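Vanadium-dependent haloperoxidase (Zobellia galactanivorans, PDB 4CIT) probably uses vanadate to oxidise iodide with hydrogen peroxide, as a bacterial vanadium-dependent iodoperoxidase of the PAP2 superfamily. Local coordinates at residues 97-111 / 148-162. Numbering follows the deposited sequence. Where two conformers were deposited one is given.
Sequences IPEPDTTKTINYELA and LFSDSKAYGLQVADH
With CG of Tyr155 trans to the backbone N (chi1 -179°), the ring stands out from helix 146-167 to meet Pro98 and Pro100, while chi1 of -54° swings Ser152 OG back over its own helix and up to Asn107. The two side chains help hold a proline-containing loop and the N-capped start of helix 108-123 on one helix face, at an end of this mainly helical haloperoxidase chain remote from the vanadate pocket. Tyr155 OH donates to Pro98 O at 2.7 Å, in the carbonyl plane. Pro100 CB lies over the ring centre in a CH-pi contact, 3.9 Å from the centroid, and Val159 CG2 sits on the opposite face, so the ring is sandwiched. Farther along, Ile97 CA packs over one face of the His162 ring, whose NE2 is hydrogen-bonded to Thr95 O. Lys104 NZ makes a long, weak salt bridge to Asp151 OD1, and a water joins Asp151 OD2 to Thr105 O. Where helix 108-123 begins, Ala111 O comes within 3.4 Å of Gly156 CA, a close backbone approach. Asn107 OD1 caps Leu110 N, and the N-H of Asn107 makes an almost straight hydrogen bond to Ser152 OG (N to OG 2.8 Å, 178°), a hydroxyl that itself donates to Leu148 O.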
# COMPACT_ATOMS: atom_id res chain seq x y z
N ILE A 97 12.05 9.69 -18.98
CA ILE A 97 10.93 9.48 -19.93
C ILE A 97 11.14 10.33 -21.19
O ILE A 97 11.84 11.34 -21.16
CB ILE A 97 9.54 9.78 -19.38
CG1 ILE A 97 9.39 11.20 -18.83
CG2 ILE A 97 9.12 8.74 -18.25
CD1 ILE A 97 7.95 11.66 -18.74
N PRO A 98 10.47 9.93 -22.27
CA PRO A 98 10.49 10.75 -23.44
C PRO A 98 9.89 12.10 -23.13
O PRO A 98 8.91 12.15 -22.42
CB PRO A 98 9.55 10.00 -24.43
CG PRO A 98 9.40 8.64 -23.90
CD PRO A 98 9.80 8.63 -22.47
N GLU A 99 10.45 13.16 -23.72
CA GLU A 99 9.87 14.51 -23.65
C GLU A 99 8.70 14.67 -24.63
O GLU A 99 8.69 14.01 -25.62
CB GLU A 99 10.96 15.53 -24.00
CG GLU A 99 12.06 15.64 -22.92
CD GLU A 99 11.64 16.41 -21.65
OE1 GLU A 99 10.51 16.95 -21.48
OE2 GLU A 99 12.48 16.47 -20.75
N PRO A 100 7.77 15.59 -24.39
CA PRO A 100 6.69 15.78 -25.30
C PRO A 100 7.19 16.54 -26.55
O PRO A 100 8.18 17.30 -26.48
CB PRO A 100 5.72 16.62 -24.52
CG PRO A 100 6.50 17.35 -23.48
CD PRO A 100 7.61 16.40 -23.14
N ASP A 101 6.47 16.33 -27.62
CA ASP A 101 6.80 16.94 -28.94
C ASP A 101 6.51 18.42 -28.83
O ASP A 101 5.34 18.80 -28.59
CB ASP A 101 5.90 16.24 -29.98
CG ASP A 101 6.16 16.65 -31.42
OD1 ASP A 101 6.71 17.74 -31.60
OD2 ASP A 101 5.62 15.96 -32.31
N THR A 102 7.53 19.31 -28.99
CA THR A 102 7.28 20.74 -28.87
C THR A 102 6.36 21.31 -29.95
O THR A 102 5.92 22.46 -29.83
CB THR A 102 8.59 21.55 -28.91
OG1 THR A 102 9.29 21.25 -30.13
CG2 THR A 102 9.45 21.13 -27.84
N THR A 103 6.11 20.57 -31.02
CA THR A 103 5.29 21.04 -32.09
C THR A 103 3.81 20.73 -31.94
O THR A 103 3.00 21.12 -32.79
CB THR A 103 5.78 20.48 -33.49
OG1 THR A 103 5.52 19.10 -33.61
CG2 THR A 103 7.22 20.77 -33.69
N LYS A 104 3.45 20.08 -30.84
CA LYS A 104 2.07 19.73 -30.60
C LYS A 104 1.64 20.40 -29.33
O LYS A 104 2.45 20.66 -28.45
CB LYS A 104 1.97 18.24 -30.45
CG LYS A 104 1.96 17.58 -31.81
CD LYS A 104 2.17 16.10 -31.68
CE LYS A 104 2.42 15.52 -33.07
NZ LYS A 104 1.16 15.53 -33.83
N THR A 105 0.36 20.68 -29.25
CA THR A 105 -0.26 21.25 -28.01
C THR A 105 -0.73 19.98 -27.26
O THR A 105 -1.54 19.17 -27.77
CB THR A 105 -1.43 22.18 -28.31
OG1 THR A 105 -0.91 23.36 -28.99
CG2 THR A 105 -2.08 22.67 -27.06
N ILE A 106 -0.16 19.80 -26.08
CA ILE A 106 -0.52 18.63 -25.27
C ILE A 106 -1.01 19.09 -23.91
O ILE A 106 -0.39 19.98 -23.27
CB ILE A 106 0.76 17.82 -25.10
CG1 ILE A 106 1.09 17.11 -26.42
CG2 ILE A 106 0.64 16.74 -24.01
CD1 ILE A 106 2.52 16.64 -26.48
N ASN A 107 -2.02 18.41 -23.39
CA ASN A 107 -2.53 18.74 -22.05
C ASN A 107 -1.83 17.65 -21.17
O ASN A 107 -2.12 16.44 -21.30
CB ASN A 107 -4.03 18.58 -21.99
CG ASN A 107 -4.59 18.73 -20.57
OD1 ASN A 107 -3.97 18.34 -19.55
ND2 ASN A 107 -5.76 19.39 -20.48
N TYR A 108 -0.82 18.08 -20.41
CA TYR A 108 0.03 17.12 -19.71
C TYR A 108 -0.72 16.38 -18.61
O TYR A 108 -0.39 15.21 -18.32
CB TYR A 108 1.32 17.80 -19.17
CG TYR A 108 2.06 18.54 -20.28
CD1 TYR A 108 2.54 17.88 -21.37
CD2 TYR A 108 2.20 19.89 -20.23
CE1 TYR A 108 3.21 18.56 -22.36
CE2 TYR A 108 2.82 20.57 -21.22
CZ TYR A 108 3.35 19.88 -22.27
OH TYR A 108 3.94 20.60 -23.31
N GLU A 109 -1.65 17.02 -17.95
CA GLU A 109 -2.47 16.29 -16.95
C GLU A 109 -3.28 15.18 -17.59
O GLU A 109 -3.47 14.07 -17.05
CB GLU A 109 -3.39 17.25 -16.21
CG GLU A 109 -2.55 18.22 -15.44
CD GLU A 109 -3.38 19.31 -14.76
OE1 GLU A 109 -4.63 19.35 -14.91
OE2 GLU A 109 -2.77 20.17 -14.10
N LEU A 110 -3.84 15.48 -18.77
CA LEU A 110 -4.56 14.48 -19.54
C LEU A 110 -3.59 13.30 -19.86
O LEU A 110 -3.90 12.15 -19.67
CB LEU A 110 -5.14 15.15 -20.81
CG LEU A 110 -5.93 14.27 -21.77
CD1 LEU A 110 -7.11 13.70 -21.05
CD2 LEU A 110 -6.37 15.06 -22.99
N ALA A 111 -2.41 13.59 -20.36
CA ALA A 111 -1.43 12.55 -20.65
C ALA A 111 -1.10 11.72 -19.44
O ALA A 111 -1.05 10.50 -19.53
CB ALA A 111 -0.17 13.10 -21.24
N LEU A 148 -6.49 17.85 -29.43
CA LEU A 148 -5.84 17.90 -28.16
C LEU A 148 -5.86 16.49 -27.50
O LEU A 148 -4.85 16.07 -26.88
CB LEU A 148 -6.52 18.89 -27.26
CG LEU A 148 -5.90 19.03 -25.88
CD1 LEU A 148 -4.46 19.51 -25.97
CD2 LEU A 148 -6.74 19.99 -25.04
N PHE A 149 -6.99 15.82 -27.57
CA PHE A 149 -7.13 14.48 -27.01
C PHE A 149 -6.20 13.50 -27.66
O PHE A 149 -5.42 12.84 -26.96
CB PHE A 149 -8.57 13.97 -27.12
CG PHE A 149 -8.71 12.47 -26.95
CD1 PHE A 149 -8.53 11.90 -25.67
CD2 PHE A 149 -8.96 11.61 -28.02
CE1 PHE A 149 -8.65 10.52 -25.51
CE2 PHE A 149 -8.98 10.22 -27.84
CZ PHE A 149 -8.90 9.71 -26.58
N SER A 150 -6.17 13.48 -28.99
CA SER A 150 -5.31 12.58 -29.71
C SER A 150 -3.80 12.74 -29.36
O SER A 150 -3.05 11.74 -29.11
CB SER A 150 -5.49 12.79 -31.23
OG SER A 150 -4.68 11.79 -31.86
N ASP A 151 -3.34 14.00 -29.36
CA ASP A 151 -1.91 14.31 -29.16
C ASP A 151 -1.55 14.00 -27.73
O ASP A 151 -0.47 13.46 -27.44
CB ASP A 151 -1.59 15.77 -29.46
CG ASP A 151 -1.67 16.09 -31.01
OD1 ASP A 151 -1.54 15.16 -31.80
OD2 ASP A 151 -1.85 17.23 -31.35
N SER A 152 -2.46 14.34 -26.82
CA SER A 152 -2.22 14.10 -25.39
C SER A 152 -2.20 12.61 -25.01
O SER A 152 -1.30 12.09 -24.24
CB SER A 152 -3.19 14.90 -24.52
OG SER A 152 -3.18 16.25 -24.83
N LYS A 153 -3.19 11.89 -25.53
CA LYS A 153 -3.20 10.42 -25.36
C LYS A 153 -1.97 9.72 -25.86
O LYS A 153 -1.39 8.82 -25.23
CB LYS A 153 -4.44 9.83 -26.05
CG LYS A 153 -4.44 8.31 -26.02
CD LYS A 153 -5.71 7.67 -26.58
CE LYS A 153 -5.91 7.93 -28.00
NZ LYS A 153 -5.52 6.64 -28.65
N ALA A 154 -1.51 10.15 -27.06
CA ALA A 154 -0.33 9.59 -27.66
C ALA A 154 0.90 9.75 -26.77
O ALA A 154 1.71 8.82 -26.66
CB ALA A 154 -0.09 10.18 -29.06
N TYR A 155 1.06 10.89 -26.14
CA TYR A 155 2.21 11.15 -25.27
C TYR A 155 2.06 10.28 -24.01
O TYR A 155 3.06 9.68 -23.57
CB TYR A 155 2.36 12.59 -24.93
CG TYR A 155 3.55 12.91 -24.06
CD1 TYR A 155 4.79 12.45 -24.38
CD2 TYR A 155 3.39 13.58 -22.90
CE1 TYR A 155 5.85 12.67 -23.55
CE2 TYR A 155 4.46 13.80 -22.04
CZ TYR A 155 5.64 13.30 -22.35
OH TYR A 155 6.75 13.49 -21.57
N GLY A 156 0.89 10.29 -23.40
CA GLY A 156 0.62 9.42 -22.24
C GLY A 156 0.96 7.94 -22.46
O GLY A 156 1.58 7.28 -21.63
N LEU A 157 0.61 7.42 -23.64
CA LEU A 157 0.89 6.08 -24.00
C LEU A 157 2.38 5.83 -24.29
O LEU A 157 2.91 4.75 -23.95
CB LEU A 157 -0.01 5.61 -25.13
CG LEU A 157 -1.55 5.54 -24.87
CD1 LEU A 157 -2.26 5.05 -26.13
CD2 LEU A 157 -1.90 4.64 -23.70
N GLN A 158 3.07 6.81 -24.85
CA GLN A 158 4.50 6.69 -25.03
C GLN A 158 5.22 6.59 -23.71
O GLN A 158 6.13 5.79 -23.54
CB GLN A 158 5.06 7.86 -25.88
CG GLN A 158 6.46 7.76 -26.21
CD GLN A 158 6.97 9.05 -26.88
OE1 GLN A 158 6.34 10.10 -26.82
NE2 GLN A 158 8.12 8.96 -27.47
N VAL A 159 4.83 7.44 -22.79
CA VAL A 159 5.42 7.38 -21.42
C VAL A 159 5.08 6.01 -20.75
O VAL A 159 5.93 5.43 -20.11
CB VAL A 159 5.02 8.57 -20.58
CG1 VAL A 159 5.52 8.38 -19.13
CG2 VAL A 159 5.57 9.88 -21.21
N ALA A 160 3.84 5.55 -20.81
CA ALA A 160 3.47 4.29 -20.25
C ALA A 160 4.30 3.18 -20.83
O ALA A 160 4.68 2.24 -20.09
CB ALA A 160 1.98 3.98 -20.50
N ASP A 161 4.68 3.24 -22.13
CA ASP A 161 5.48 2.21 -22.67
C ASP A 161 6.86 2.25 -22.03
O ASP A 161 7.46 1.19 -21.83
CB ASP A 161 5.65 2.24 -24.21
CG ASP A 161 4.34 1.88 -24.97
OD1 ASP A 161 3.41 1.15 -24.43
OD2 ASP A 161 4.24 2.37 -26.12
N HIS A 162 7.39 3.43 -21.78
CA HIS A 162 8.71 3.55 -21.22
C HIS A 162 8.70 2.96 -19.82
O HIS A 162 9.61 2.18 -19.40
CB HIS A 162 9.25 4.99 -21.32
CG HIS A 162 10.56 5.20 -20.60
ND1 HIS A 162 11.76 5.05 -21.23
CD2 HIS A 162 10.85 5.60 -19.33
CE1 HIS A 162 12.75 5.29 -20.39
NE2 HIS A 162 12.21 5.65 -19.22
O HOH W 1 6.89 12.65 -27.49
O HOH W 2 -3.16 19.14 -29.86
O HOH W 3 -1.01 20.48 -31.75